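Local structure of AF1502 (5A1Q) at residues E58-E61 against I62-R66; D36-D39 against D40-K44. The protein is of unknown function but consists of a STAC domain, a type associated with transmembrane solute transport and two-component signal transduction. All coordinates share one frame; numbering follows the deposited sequence.

In the fold
AF1502 is an all-helical chain of four helices, and both interactions are local, one at the entry to helix 43-51 and one within helix 57-70. Interaction 2 (residues 36-39 with 40-44) shapes the turn that leads out of the loop after helix 22-33 and into helix 43-51. Interaction 1 (58-61 with 62-66) follows later in the chain, within helix 57-70. Their centres lie 16 Å apart on opposite sides of the centre of the chain, and their nearest atoms, about 5 Å from each other, do not touch. Salt bridges join the two helices concerned: Lys44 of interaction 2 reaches Glu68, while Glu64 of interaction 1 reaches Lys51.

Interaction 1: residues E58-E61 against I62-R66; sequences EYVE and IVEER
Ile62 to Glu65 bond back to Glu58 to Glu61 in successive i to i+4 backbone hydrogen bonds, a local contact along the first turns of the C-terminal helix 57-70. Ile62 N donates to Glu58 O at 3.0 Å and Val63 N to Tyr59 O at 3.1 Å. The bond from Glu64 N to Val60 O is the shortest of the four, 2.8 Å; Glu65 N to Glu61 O completes the set at 2.9 Å. The side chains of the later residues lean on the same carbonyls. With its CG1 beside its own backbone N (chi1 -70°), Ile62 brings that atom to 3.4 Å from Glu58 O, and CG2 of Val63 lies 3.5 Å from Tyr59 O. Ile62 also uses its other branch, CG2, to cover one face of the Arg66 guanidinium, off its centre. Glu64 packs CG 3.3 Å from Val60 O, and its bent chain carries OE2 to a salt bridge with Lys51 of helix 43-51, while Arg66 pairs with Glu17 of helix 7-18. The carbonyls of Glu58 to Glu61 are thus satisfied within the helix, and these two charged ends tie it to separate neighbouring helices.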
loop_
_atom_site.group_PDB
_atom_site.type_symbol
_atom_site.label_atom_id
_atom_site.label_comp_id
_atom_site.label_asym_id
_atom_site.label_seq_id
_atom_site.Cartn_x
_atom_site.Cartn_y
_atom_site.Cartn_z
ATOM N N GLU A 58 -2.022 -6.094 13.694
ATOM C CA GLU A 58 -2.846 -7.021 14.488
ATOM C C GLU A 58 -4.324 -6.855 14.188
ATOM O O GLU A 58 -5.094 -7.835 14.078
ATOM C CB GLU A 58 -2.599 -6.805 15.980
ATOM C CG GLU A 58 -3.104 -7.984 16.790
ATOM C CD GLU A 58 -2.991 -7.778 18.273
ATOM O OE1 GLU A 58 -3.932 -7.184 18.849
ATOM O OE2 GLU A 58 -1.969 -8.226 18.851
ATOM N N TYR A 59 -4.734 -5.616 14.021
ATOM C CA TYR A 59 -6.132 -5.299 13.809
ATOM C C TYR A 59 -6.579 -5.806 12.431
ATOM O O TYR A 59 -7.677 -6.319 12.257
ATOM C CB TYR A 59 -6.366 -3.770 13.953
ATOM C CG TYR A 59 -5.874 -3.249 15.267
ATOM C CD1 TYR A 59 -6.698 -3.345 16.382
ATOM C CD2 TYR A 59 -4.555 -2.798 15.456
ATOM C CE1 TYR A 59 -6.269 -2.935 17.628
ATOM C CE2 TYR A 59 -4.130 -2.371 16.699
ATOM C CZ TYR A 59 -4.994 -2.456 17.777
ATOM O OH TYR A 59 -4.586 -2.049 19.027
ATOM N N VAL A 60 -5.716 -5.656 11.412
ATOM C CA VAL A 60 -6.016 -6.166 10.069
ATOM C C VAL A 60 -6.077 -7.705 10.072
ATOM O O VAL A 60 -6.931 -8.290 9.379
ATOM C CB VAL A 60 -4.989 -5.612 9.048
ATOM C CG1 VAL A 60 -5.218 -6.237 7.669
ATOM C CG2 VAL A 60 -5.041 -4.116 9.048
ATOM N N GLU A 61 -5.219 -8.386 10.852
ATOM C CA GLU A 61 -5.194 -9.828 10.993
ATOM C C GLU A 61 -6.570 -10.249 11.541
ATOM O O GLU A 61 -7.174 -11.232 11.088
ATOM C CB GLU A 61 -4.009 -10.273 11.929
ATOM C CG GLU A 61 -2.621 -10.171 11.245
ATOM C CD GLU A 61 -1.328 -10.371 12.065
ATOM O OE1 GLU A 61 -1.277 -10.190 13.312
ATOM O OE2 GLU A 61 -0.299 -10.683 11.403
ATOM N N ILE A 62 -7.070 -9.510 12.537
ATOM C CA ILE A 62 -8.396 -9.822 13.126
ATOM C C ILE A 62 -9.516 -9.711 12.030
ATOM O O ILE A 62 -10.354 -10.610 11.916
ATOM C CB ILE A 62 -8.683 -8.943 14.368
ATOM C CG1 ILE A 62 -7.745 -9.390 15.486
ATOM C CG2 ILE A 62 -10.189 -9.067 14.717
ATOM C CD1 ILE A 62 -7.740 -8.485 16.683
ATOM N N VAL A 63 -9.473 -8.639 11.225
ATOM C CA VAL A 63 -10.463 -8.535 10.113
ATOM C C VAL A 63 -10.330 -9.682 9.160
ATOM O O VAL A 63 -11.323 -10.308 8.817
ATOM C CB VAL A 63 -10.254 -7.222 9.342
ATOM C CG1 VAL A 63 -11.167 -7.146 8.107
ATOM C CG2 VAL A 63 -10.552 -6.034 10.218
ATOM N N GLU A 64 -9.099 -10.010 8.768
ATOM C CA GLU A 64 -8.913 -11.184 7.877
ATOM C C GLU A 64 -9.508 -12.451 8.450
ATOM O O GLU A 64 -10.204 -13.224 7.787
ATOM C CB GLU A 64 -7.445 -11.429 7.601
ATOM C CG GLU A 64 -6.820 -10.336 6.757
ATOM C CD GLU A 64 -5.720 -10.835 5.841
ATOM O OE1 GLU A 64 -5.814 -11.974 5.344
ATOM O OE2 GLU A 64 -4.771 -10.063 5.590
ATOM N N GLU A 65 -9.235 -12.689 9.734
ATOM C CA GLU A 65 -9.727 -13.842 10.401
ATOM C C GLU A 65 -11.264 -13.934 10.427
ATOM O O GLU A 65 -11.821 -14.991 10.170
ATOM C CB GLU A 65 -9.158 -13.874 11.852
ATOM C CG GLU A 65 -7.741 -14.457 11.898
ATOM C CD GLU A 65 -6.994 -14.143 13.204
ATOM O OE1 GLU A 65 -7.615 -13.531 14.102
ATOM O OE2 GLU A 65 -5.776 -14.458 13.290
ATOM N N ARG A 66 -11.892 -12.786 10.672
ATOM C CA ARG A 66 -13.363 -12.693 10.721
ATOM C C ARG A 66 -13.969 -12.931 9.350
ATOM O O ARG A 66 -15.039 -13.564 9.245
ATOM C CB ARG A 66 -13.799 -11.301 11.202
ATOM C CG ARG A 66 -13.782 -11.217 12.730
ATOM C CD ARG A 66 -13.800 -9.796 13.265
ATOM N NE ARG A 66 -13.597 -9.776 14.733
ATOM C CZ ARG A 66 -13.639 -8.675 15.494
ATOM N NH1 ARG A 66 -13.884 -7.477 14.940
ATOM N NH2 ARG A 66 -13.436 -8.764 16.818
#

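Interaction 2: residues D36-D39 against D40-K44; sequences DDVD and DSNYK
Asn42 reaches back with its side-chain amide to the backbone on both sides of Val38. Asn42 ND2 donates to Asp37 O at 2.9 Å, and Asn42 OD1 accepts from Asp39 N, also at 2.9 Å, in a nearly straight bond of 170°. In both bonds the donor stands well above the plane of the accepting carbonyl. The first torsion of Asn42 (chi1 71°) sets CG between its backbone N and carbonyl carbon, which folds the amide back over the preceding chain; using both ends of the amide should fix its rotation. The carboxylate of Asp37 stands almost perpendicular to this amide.

Residues Asp39 to Asn42 form a type I beta turn. Asp39 O accepts from Asn42 N at 3.2 Å, steeply above its carbonyl plane, and from Tyr43 N at 3.1 Å, nearly in line with the C=O. Asp39 OD1 lies 3.0 Å from both Ser41 N and Asn42 N, but these bonds are weak, with N-H...O angles near 120°; the one from Ser41 gives the turn an Asx-turn-like feature.

Apolar contact is slight: Val38 CG1 meets Tyr43 CB at 4.1 Å, the two side chains crossing at about a right angle. CG of Lys44 lies over the centre of the Tyr43 ring, 3.7 Å above its plane.

The turn delivers the chain from the loop after helix 22-33 into helix 43-51. Val38 is buried against Tyr7 and Leu10 of helix 7-18, Asp40 accepts a hydrogen bond from Ile5 N in the N-terminal segment, and Lys44 extends to Glu68 of helix 57-70.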
loop_
_atom_site.group_PDB
_atom_site.type_symbol
_atom_site.label_atom_id
_atom_site.label_comp_id
_atom_site.label_asym_id
_atom_site.label_seq_id
_atom_site.Cartn_x
_atom_site.Cartn_y
_atom_site.Cartn_z
ATOM N N ASP A 36 -10.277 0.604 -8.029
ATOM C CA ASP A 36 -11.346 1.583 -7.820
ATOM C C ASP A 36 -12.566 0.982 -7.140
ATOM O O ASP A 36 -13.524 1.697 -6.826
ATOM C CB ASP A 36 -11.791 2.275 -9.103
ATOM C CG ASP A 36 -11.160 1.677 -10.291
ATOM O OD1 ASP A 36 -11.260 0.427 -10.440
ATOM O OD2 ASP A 36 -10.524 2.458 -11.016
ATOM N N ASP A 37 -12.486 -0.298 -6.809
ATOM C CA ASP A 37 -13.533 -0.878 -5.994
ATOM C C ASP A 37 -12.962 -2.012 -5.143
ATOM O O ASP A 37 -11.765 -2.318 -5.229
ATOM C CB ASP A 37 -14.702 -1.322 -6.875
ATOM C CG ASP A 37 -14.404 -2.557 -7.731
ATOM O OD1 ASP A 37 -13.242 -3.024 -7.746
ATOM O OD2 ASP A 37 -15.362 -3.076 -8.416
ATOM N N VAL A 38 -13.822 -2.580 -4.313
ATOM C CA VAL A 38 -13.474 -3.713 -3.483
ATOM C C VAL A 38 -14.379 -4.845 -3.905
ATOM O O VAL A 38 -15.606 -4.687 -3.999
ATOM C CB VAL A 38 -13.671 -3.426 -1.950
ATOM C CG1 VAL A 38 -13.331 -4.656 -1.142
ATOM C CG2 VAL A 38 -12.788 -2.279 -1.541
ATOM N N ASP A 39 -13.776 -6.020 -4.161
ATOM C CA ASP A 39 -14.557 -7.188 -4.510
ATOM C C ASP A 39 -13.852 -8.488 -4.082
ATOM O O ASP A 39 -12.812 -8.422 -3.432
ATOM C CB ASP A 39 -14.876 -7.224 -6.015
ATOM C CG ASP A 39 -13.630 -7.252 -6.896
ATOM O OD1 ASP A 39 -12.534 -7.709 -6.489
ATOM O OD2 ASP A 39 -13.742 -6.783 -8.046
ATOM N N ASP A 40 -14.513 -9.630 -4.355
ATOM C CA ASP A 40 -13.913 -10.912 -3.918
ATOM C C ASP A 40 -12.518 -11.128 -4.499
ATOM O O ASP A 40 -11.668 -11.789 -3.885
ATOM C CB ASP A 40 -14.797 -12.065 -4.273
ATOM C CG ASP A 40 -16.081 -12.134 -3.439
ATOM O OD1 ASP A 40 -16.100 -11.594 -2.300
ATOM O OD2 ASP A 40 -17.021 -12.816 -3.969
ATOM N N SER A 41 -12.277 -10.575 -5.679
ATOM C CA SER A 41 -10.998 -10.819 -6.347
ATOM C C SER A 41 -9.846 -10.034 -5.759
ATOM O O SER A 41 -8.704 -10.480 -5.922
ATOM C CB SER A 41 -11.038 -10.489 -7.853
ATOM O OG SER A 41 -11.954 -11.285 -8.604
ATOM N N ASN A 42 -10.103 -8.884 -5.099
ATOM C CA ASN A 42 -9.009 -7.983 -4.699
ATOM C C ASN A 42 -8.909 -7.676 -3.244
ATOM O O ASN A 42 -7.941 -7.029 -2.787
ATOM C CB ASN A 42 -9.041 -6.689 -5.549
ATOM C CG ASN A 42 -10.210 -5.775 -5.214
ATOM O OD1 ASN A 42 -10.888 -5.929 -4.200
ATOM N ND2 ASN A 42 -10.409 -4.774 -6.042
ATOM N N TYR A 43 -9.908 -8.092 -2.421
ATOM C CA TYR A 43 -9.856 -7.688 -1.038
ATOM C C TYR A 43 -8.681 -8.214 -0.245
ATOM O O TYR A 43 -8.198 -7.510 0.636
ATOM C CB TYR A 43 -11.177 -7.983 -0.282
ATOM C CG TYR A 43 -11.423 -9.407 0.154
ATOM C CD1 TYR A 43 -11.752 -10.329 -0.756
ATOM C CD2 TYR A 43 -11.267 -9.786 1.485
ATOM C CE1 TYR A 43 -12.024 -11.646 -0.434
ATOM C CE2 TYR A 43 -11.566 -11.107 1.874
ATOM C CZ TYR A 43 -11.946 -12.029 0.887
ATOM O OH TYR A 43 -12.180 -13.366 1.135
ATOM N N LYS A 44 -8.207 -9.407 -0.571
ATOM C CA LYS A 44 -7.151 -9.970 0.234
ATOM C C LYS A 44 -5.864 -9.192 -0.062
ATOM O O LYS A 44 -5.073 -8.949 0.856
ATOM C CB LYS A 44 -6.995 -11.433 -0.026
ATOM C CG LYS A 44 -8.137 -12.230 0.625
ATOM C CD LYS A 44 -7.816 -13.697 0.698
ATOM C CE LYS A 44 -9.023 -14.470 1.271
ATOM N NZ LYS A 44 -8.818 -15.906 1.547
#